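PDB 4MQD: DNA-entry nuclease inhibitor from Bacillus subtilis subsp. subtilis, which inhibits the DNA-degrading activity of the DNA-entry nuclease and plays a role in the competence of cells for transformation. Local coordinates for residues A[11-17]-A[94-100]; A[62-66]-A[100-105]. One frame throughout, in Å; residues are numbered along the deposited sequence.

Interaction 1: A[11-17]-A[94-100]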
loop_
_atom_site.group_PDB
_atom_site.type_symbol
_atom_site.label_atom_id
_atom_site.label_comp_id
_atom_site.label_asym_id
_atom_site.label_seq_id
_atom_site.Cartn_x
_atom_site.Cartn_y
_atom_site.Cartn_z
ATOM N N GLN A 11 -15.274 -10.162 -0.945
ATOM C CA GLN A 11 -16.361 -10.758 -1.717
ATOM C C GLN A 11 -15.861 -11.203 -3.082
ATOM O O GLN A 11 -15.385 -10.385 -3.871
ATOM C CB GLN A 11 -17.500 -9.753 -1.895
ATOM C CG GLN A 11 -18.271 -9.447 -0.618
ATOM C CD GLN A 11 -19.059 -10.636 -0.101
ATOM O OE1 GLN A 11 -19.448 -11.521 -0.863
ATOM N NE2 GLN A 11 -19.299 -10.661 1.203
ATOM N N GLU A 12 -15.977 -12.499 -3.353
ATOM C CA GLU A 12 -15.606 -13.050 -4.649
ATOM C C GLU A 12 -16.607 -12.587 -5.707
ATOM O O GLU A 12 -17.805 -12.495 -5.440
ATOM C CB GLU A 12 -15.550 -14.579 -4.586
ATOM C CG GLU A 12 -14.869 -15.229 -5.784
ATOM C CD GLU A 12 -14.523 -16.692 -5.551
ATOM O OE1 GLU A 12 -15.088 -17.305 -4.619
ATOM O OE2 GLU A 12 -13.684 -17.230 -6.307
ATOM N N LEU A 13 -16.107 -12.283 -6.899
ATOM C CA LEU A 13 -16.936 -11.762 -7.980
ATOM C C LEU A 13 -16.346 -12.162 -9.326
ATOM O O LEU A 13 -15.153 -11.965 -9.566
ATOM C CB LEU A 13 -17.023 -10.235 -7.884
ATOM C CG LEU A 13 -18.097 -9.536 -8.722
ATOM C CD1 LEU A 13 -19.484 -9.809 -8.160
ATOM C CD2 LEU A 13 -17.840 -8.037 -8.787
ATOM N N SER A 14 -17.179 -12.730 -10.196
ATOM C CA SER A 14 -16.753 -13.075 -11.551
ATOM C C SER A 14 -16.823 -11.842 -12.443
ATOM O O SER A 14 -17.907 -11.318 -12.698
ATOM C CB SER A 14 -17.626 -14.190 -12.129
ATOM O OG SER A 14 -17.422 -15.403 -11.426
ATOM N N ILE A 15 -15.664 -11.377 -12.903
ATOM C CA ILE A 15 -15.590 -10.207 -13.775
ATOM C C ILE A 15 -15.829 -10.614 -15.225
ATOM O O ILE A 15 -15.210 -11.552 -15.723
ATOM C CB ILE A 15 -14.214 -9.509 -13.690
ATOM C CG1 ILE A 15 -13.883 -9.120 -12.240
ATOM C CG2 ILE A 15 -14.165 -8.293 -14.615
ATOM C CD1 ILE A 15 -14.945 -8.291 -11.552
ATOM N N SER A 16 -16.730 -9.899 -15.890
ATOM C CA SER A 16 -16.944 -10.053 -17.324
ATOM C C SER A 16 -16.760 -8.708 -18.011
ATOM O O SER A 16 -17.013 -7.657 -17.420
ATOM C CB SER A 16 -18.340 -10.601 -17.608
ATOM O OG SER A 16 -18.438 -11.959 -17.226
ATOM N N TYR A 17 -16.303 -8.755 -19.259
ATOM C CA TYR A 17 -16.111 -7.558 -20.075
ATOM C C TYR A 17 -15.243 -6.493 -19.392
ATOM O O TYR A 17 -15.488 -5.292 -19.532
ATOM C CB TYR A 17 -17.470 -6.987 -20.490
ATOM C CG TYR A 17 -18.348 -8.008 -21.181
ATOM C CD1 TYR A 17 -18.145 -8.337 -22.516
ATOM C CD2 TYR A 17 -19.368 -8.660 -20.494
ATOM C CE1 TYR A 17 -18.940 -9.277 -23.151
ATOM C CE2 TYR A 17 -20.170 -9.601 -21.122
ATOM C CZ TYR A 17 -19.952 -9.904 -22.450
ATOM O OH TYR A 17 -20.744 -10.836 -23.081
ATOM N N SER A 94 -20.708 -7.045 -11.682
ATOM C CA SER A 94 -20.230 -7.128 -13.056
ATOM C C SER A 94 -21.348 -7.742 -13.891
ATOM O O SER A 94 -22.414 -8.059 -13.370
ATOM C CB SER A 94 -18.959 -7.975 -13.140
ATOM O OG SER A 94 -18.373 -7.887 -14.428
ATOM N N ILE A 95 -21.110 -7.914 -15.184
ATOM C CA ILE A 95 -22.152 -8.397 -16.085
ATOM C C ILE A 95 -22.446 -9.882 -15.833
ATOM O O ILE A 95 -21.575 -10.736 -16.005
ATOM C CB ILE A 95 -21.783 -8.113 -17.555
ATOM C CG1 ILE A 95 -21.759 -6.594 -17.781
ATOM C CG2 ILE A 95 -22.778 -8.765 -18.507
ATOM C CD1 ILE A 95 -20.856 -6.141 -18.902
HETATM N N MSE A 96 -23.677 -10.156 -15.397
HETATM C CA MSE A 96 -24.166 -11.507 -15.065
HETATM C C MSE A 96 -23.525 -12.109 -13.833
HETATM O O MSE A 96 -23.634 -13.313 -13.605
HETATM C CB MSE A 96 -24.028 -12.492 -16.232
HETATM C CG MSE A 96 -24.692 -12.002 -17.514
HETATM SE SE MSE A 96 -26.640 -12.295 -17.425
HETATM C CE MSE A 96 -27.088 -10.764 -18.566
ATOM N N SER A 97 -22.875 -11.287 -13.012
ATOM C CA SER A 97 -22.260 -11.767 -11.776
ATOM C C SER A 97 -23.282 -11.766 -10.648
ATOM O O SER A 97 -24.432 -11.364 -10.840
ATOM C CB SER A 97 -21.079 -10.877 -11.382
ATOM O OG SER A 97 -21.527 -9.651 -10.824
ATOM N N LYS A 98 -22.853 -12.213 -9.469
ATOM C CA LYS A 98 -23.634 -12.023 -8.248
ATOM C C LYS A 98 -23.723 -10.530 -7.954
ATOM O O LYS A 98 -22.812 -9.770 -8.299
ATOM C CB LYS A 98 -22.979 -12.731 -7.060
ATOM C CG LYS A 98 -22.966 -14.247 -7.167
ATOM C CD LYS A 98 -22.439 -14.905 -5.898
ATOM C CE LYS A 98 -20.939 -14.716 -5.739
ATOM N NZ LYS A 98 -20.405 -15.472 -4.572
ATOM N N ARG A 99 -24.821 -10.115 -7.329
ATOM C CA ARG A 99 -24.980 -8.730 -6.903
ATOM C C ARG A 99 -24.485 -8.581 -5.469
ATOM O O ARG A 99 -25.031 -9.192 -4.551
ATOM C CB ARG A 99 -26.439 -8.286 -7.005
ATOM C CG ARG A 99 -26.675 -6.859 -6.530
ATOM C CD ARG A 99 -28.093 -6.388 -6.793
ATOM N NE ARG A 99 -28.280 -5.926 -8.169
ATOM C CZ ARG A 99 -29.317 -5.205 -8.590
ATOM N NH1 ARG A 99 -30.282 -4.846 -7.749
ATOM N NH2 ARG A 99 -29.391 -4.832 -9.864
ATOM N N LEU A 100 -23.443 -7.776 -5.286
ATOM C CA LEU A 100 -22.937 -7.467 -3.954
ATOM C C LEU A 100 -23.696 -6.269 -3.398
ATOM O O LEU A 100 -24.175 -5.426 -4.159
ATOM C CB LEU A 100 -21.439 -7.161 -4.001
ATOM C CG LEU A 100 -20.557 -8.202 -4.698
ATOM C CD1 LEU A 100 -19.100 -7.775 -4.639
ATOM C CD2 LEU A 100 -20.734 -9.580 -4.080
HETATM O O HOH W 1 -19.238 -13.379 -3.205
HETATM O O HOH W 2 -20.081 -13.786 -9.308
HETATM O O HOH W 3 -19.455 -12.230 -14.838
#
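Leu13 reaches from strand 6-14, outermost in its sheet within the chain, into the loop 94-100 and meets it with one methyl. Its CG lies anti to the backbone N (chi1 -166°), which carries CD1 over the loop, 3.3 Å from Lys98 O and 3.4 Å from Ser97 OG. The same methyl packs on Leu100 CG, while CD2 faces the backbone at Ser94. Leu100 continues this greasy patch: both its methyls lie against Gln11 CB, with CD1 at 3.7 Å, the two side chains sliding past each other in opposite directions. At the other end the Ile95 and Tyr17 side chains cross at about a right angle, Ile95 CD1 approaching the ring obliquely, 3.3 Å from Tyr17 CD2.

Between these apolar ends sits Ser94, the first residue of a type II turn that runs to Ser97. Its OG accepts an almost perfectly straight hydrogen bond from Ser16 N (3.0 Å, 179°) and is also hydrogen-bonded to Gln19 O at the start of strand 19-24. Ser97 OG takes the N-H of Ser94, tying the turn to itself. Replacing Ser94 by an alanine would remove the hydroxyl, and Ser16 N and Gln19 O would probably lose their shared partner, leaving the turn less firmly tied at Ser16.

Three waters fill in the rest; one donates to Ser14 O and Ile95 O and accepts from Ser16 OG at 2.6 Å. With a single direct hydrogen bond across, strand 6-14 and the residues just after it are joined to the loop by apolar side chains, one serine hydroxyl and bridging water rather than by continuous sheet pairing.

Interaction 2: A[62-66]-A[100-105]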
loop_
_atom_site.group_PDB
_atom_site.type_symbol
_atom_site.label_atom_id
_atom_site.label_comp_id
_atom_site.label_asym_id
_atom_site.label_seq_id
_atom_site.Cartn_x
_atom_site.Cartn_y
_atom_site.Cartn_z
ATOM N N ILE A 62 -13.483 -8.343 -4.218
ATOM C CA ILE A 62 -13.793 -6.944 -3.952
ATOM C C ILE A 62 -13.638 -6.687 -2.457
ATOM O O ILE A 62 -14.324 -7.314 -1.651
ATOM C CB ILE A 62 -15.241 -6.595 -4.366
ATOM C CG1 ILE A 62 -15.490 -6.944 -5.843
ATOM C CG2 ILE A 62 -15.545 -5.128 -4.082
ATOM C CD1 ILE A 62 -14.644 -6.169 -6.834
ATOM N N LEU A 63 -12.732 -5.781 -2.096
ATOM C CA LEU A 63 -12.557 -5.348 -0.705
ATOM C C LEU A 63 -13.116 -3.944 -0.544
ATOM O O LEU A 63 -12.473 -2.966 -0.933
ATOM C CB LEU A 63 -11.078 -5.359 -0.303
ATOM C CG LEU A 63 -10.544 -6.663 0.287
ATOM C CD1 LEU A 63 -10.764 -7.819 -0.676
ATOM C CD2 LEU A 63 -9.071 -6.517 0.641
ATOM N N PHE A 64 -14.314 -3.843 0.021
ATOM C CA PHE A 64 -14.936 -2.543 0.236
ATOM C C PHE A 64 -14.595 -2.018 1.624
ATOM O O PHE A 64 -14.608 -2.774 2.597
ATOM C CB PHE A 64 -16.450 -2.617 0.056
ATOM C CG PHE A 64 -17.090 -1.274 -0.138
ATOM C CD1 PHE A 64 -17.055 -0.652 -1.376
ATOM C CD2 PHE A 64 -17.704 -0.620 0.921
ATOM C CE1 PHE A 64 -17.630 0.594 -1.558
ATOM C CE2 PHE A 64 -18.283 0.624 0.746
ATOM C CZ PHE A 64 -18.245 1.233 -0.495
ATOM N N ARG A 65 -14.286 -0.725 1.703
ATOM C CA ARG A 65 -13.933 -0.073 2.963
ATOM C C ARG A 65 -14.586 1.298 3.079
ATOM O O ARG A 65 -14.831 1.963 2.071
ATOM C CB ARG A 65 -12.421 0.103 3.066
ATOM C CG ARG A 65 -11.632 -1.192 3.083
ATOM C CD ARG A 65 -10.143 -0.909 3.077
ATOM N NE ARG A 65 -9.362 -2.137 3.004
ATOM C CZ ARG A 65 -8.034 -2.186 2.931
ATOM N NH1 ARG A 65 -7.311 -1.069 2.917
ATOM N NH2 ARG A 65 -7.424 -3.364 2.869
ATOM N N LEU A 66 -14.851 1.708 4.317
ATOM C CA LEU A 66 -15.369 3.039 4.621
ATOM C C LEU A 66 -14.384 3.764 5.544
ATOM O O LEU A 66 -14.127 3.311 6.662
ATOM C CB LEU A 66 -16.740 2.932 5.291
ATOM C CG LEU A 66 -17.418 4.222 5.768
ATOM C CD1 LEU A 66 -17.597 5.221 4.635
ATOM C CD2 LEU A 66 -18.756 3.899 6.413
ATOM N N LEU A 100 -23.443 -7.776 -5.286
ATOM C CA LEU A 100 -22.937 -7.467 -3.954
ATOM C C LEU A 100 -23.696 -6.269 -3.398
ATOM O O LEU A 100 -24.175 -5.426 -4.159
ATOM C CB LEU A 100 -21.439 -7.161 -4.001
ATOM C CG LEU A 100 -20.557 -8.202 -4.698
ATOM C CD1 LEU A 100 -19.100 -7.775 -4.639
ATOM C CD2 LEU A 100 -20.734 -9.580 -4.080
ATOM N N SER A 101 -23.809 -6.207 -2.075
ATOM C CA SER A 101 -24.478 -5.098 -1.401
ATOM C C SER A 101 -23.646 -4.611 -0.224
ATOM O O SER A 101 -23.043 -5.411 0.491
ATOM C CB SER A 101 -25.861 -5.526 -0.916
ATOM O OG SER A 101 -26.678 -5.899 -2.008
ATOM N N PHE A 102 -23.617 -3.294 -0.036
ATOM C CA PHE A 102 -22.852 -2.676 1.042
ATOM C C PHE A 102 -23.669 -1.555 1.672
ATOM O O PHE A 102 -24.139 -0.654 0.975
ATOM C CB PHE A 102 -21.527 -2.130 0.505
ATOM C CG PHE A 102 -20.678 -3.170 -0.174
ATOM C CD1 PHE A 102 -20.805 -3.412 -1.536
ATOM C CD2 PHE A 102 -19.760 -3.914 0.551
ATOM C CE1 PHE A 102 -20.028 -4.374 -2.161
ATOM C CE2 PHE A 102 -18.979 -4.876 -0.067
ATOM C CZ PHE A 102 -19.112 -5.105 -1.425
ATOM N N ASP A 103 -23.843 -1.630 2.990
ATOM C CA ASP A 103 -24.619 -0.644 3.735
ATOM C C ASP A 103 -23.817 0.650 3.908
ATOM O O ASP A 103 -23.169 0.865 4.932
ATOM C CB ASP A 103 -25.027 -1.219 5.098
ATOM C CG ASP A 103 -25.975 -0.311 5.862
ATOM O OD1 ASP A 103 -26.854 0.311 5.228
ATOM O OD2 ASP A 103 -25.846 -0.226 7.102
ATOM N N LEU A 104 -23.864 1.496 2.884
ATOM C CA LEU A 104 -23.181 2.787 2.897
ATOM C C LEU A 104 -24.220 3.893 3.093
ATOM O O LEU A 104 -25.211 3.939 2.362
ATOM C CB LEU A 104 -22.431 2.988 1.580
ATOM C CG LEU A 104 -21.407 4.123 1.511
ATOM C CD1 LEU A 104 -20.258 3.892 2.482
ATOM C CD2 LEU A 104 -20.879 4.264 0.091
ATOM N N PRO A 105 -24.010 4.786 4.082
ATOM C CA PRO A 105 -24.982 5.861 4.322
ATOM C C PRO A 105 -25.106 6.865 3.174
ATOM O O PRO A 105 -24.250 6.912 2.288
ATOM C CB PRO A 105 -24.435 6.572 5.568
ATOM C CG PRO A 105 -23.479 5.620 6.192
ATOM C CD PRO A 105 -22.928 4.786 5.082
#
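Phe64 and Phe102 stack where two sheets of the chain face each other. Phe64 CB starts the contact: it sits over a face of the Phe102 ring, 3.4 Å from Phe102 CE2. Next comes Phe64 CG, 3.8 Å above the plane of that ring and displaced toward its rim. CD2 of Phe64 has already passed beyond the rim, though it is still near Phe102 CD2 and CG. Farther out the side chain turns to another partner: Phe64 CE2 approaches Leu104 CD1, and at the tip Phe64 CZ meets Leu104 CD2 at 4.1 Å, a methyl placed at the ring edge near its plane. The two rings thus form an offset stack, centroids 4.7 Å apart and planes inclined by 30°. A chi1 of -163°, with CG opposite the backbone N, leans the Phe64 ring toward Leu104.

Strand 59-66 belongs to the mixed sheet and strand 100-102 is, within the chain, an outermost strand of the antiparallel one, consistent with the face-to-face packing of a beta sandwich. The short segments run nearly parallel, 13° apart, with axes 9.7 Å from each other. Ile62, Phe64 and Leu66 point toward the other segment, as do Leu100, Phe102 and Leu104. Trp8 meets both phenylalanine rings edge-to-face, and Ile92 of strand 90-93 packs on both as well.

Past the stack the layer continues both ways. Ile62 brings CG1 to 3.9 Å from Leu100 CD1, and its CG2 comes obliquely toward the tip of Phe102. Beyond the inverse gamma turn centred on Asp103, Leu104 CD1 touches Leu66 CD1 at 3.7 Å, and Pro105 CD lies more loosely against Leu66 CD2.

How the interactions relate
Interaction 2 is core and interaction 1 only partly buried. Interaction 1 joins the margin of the mixed sheet to the loop leading into strand 100-102, interaction 2 joins that sheet to the strand itself and the residues after it. They share Leu100, which closes the loop 94-100 and opens strand 100-102; its methyls serve Gln11 and Leu13 in one contact and Ile62 in the other. Strands 6-14 and 59-66 are sheet neighbours, and a probable hydrogen bond from Ile62 N to Gln11 O, with Leu13 packed on Ile62, joins the two sites directly. Chemistry follows position: at the sheet margin serines and waters mix with apolar groups, whereas between the sheets the side chains that meet are all hydrocarbon.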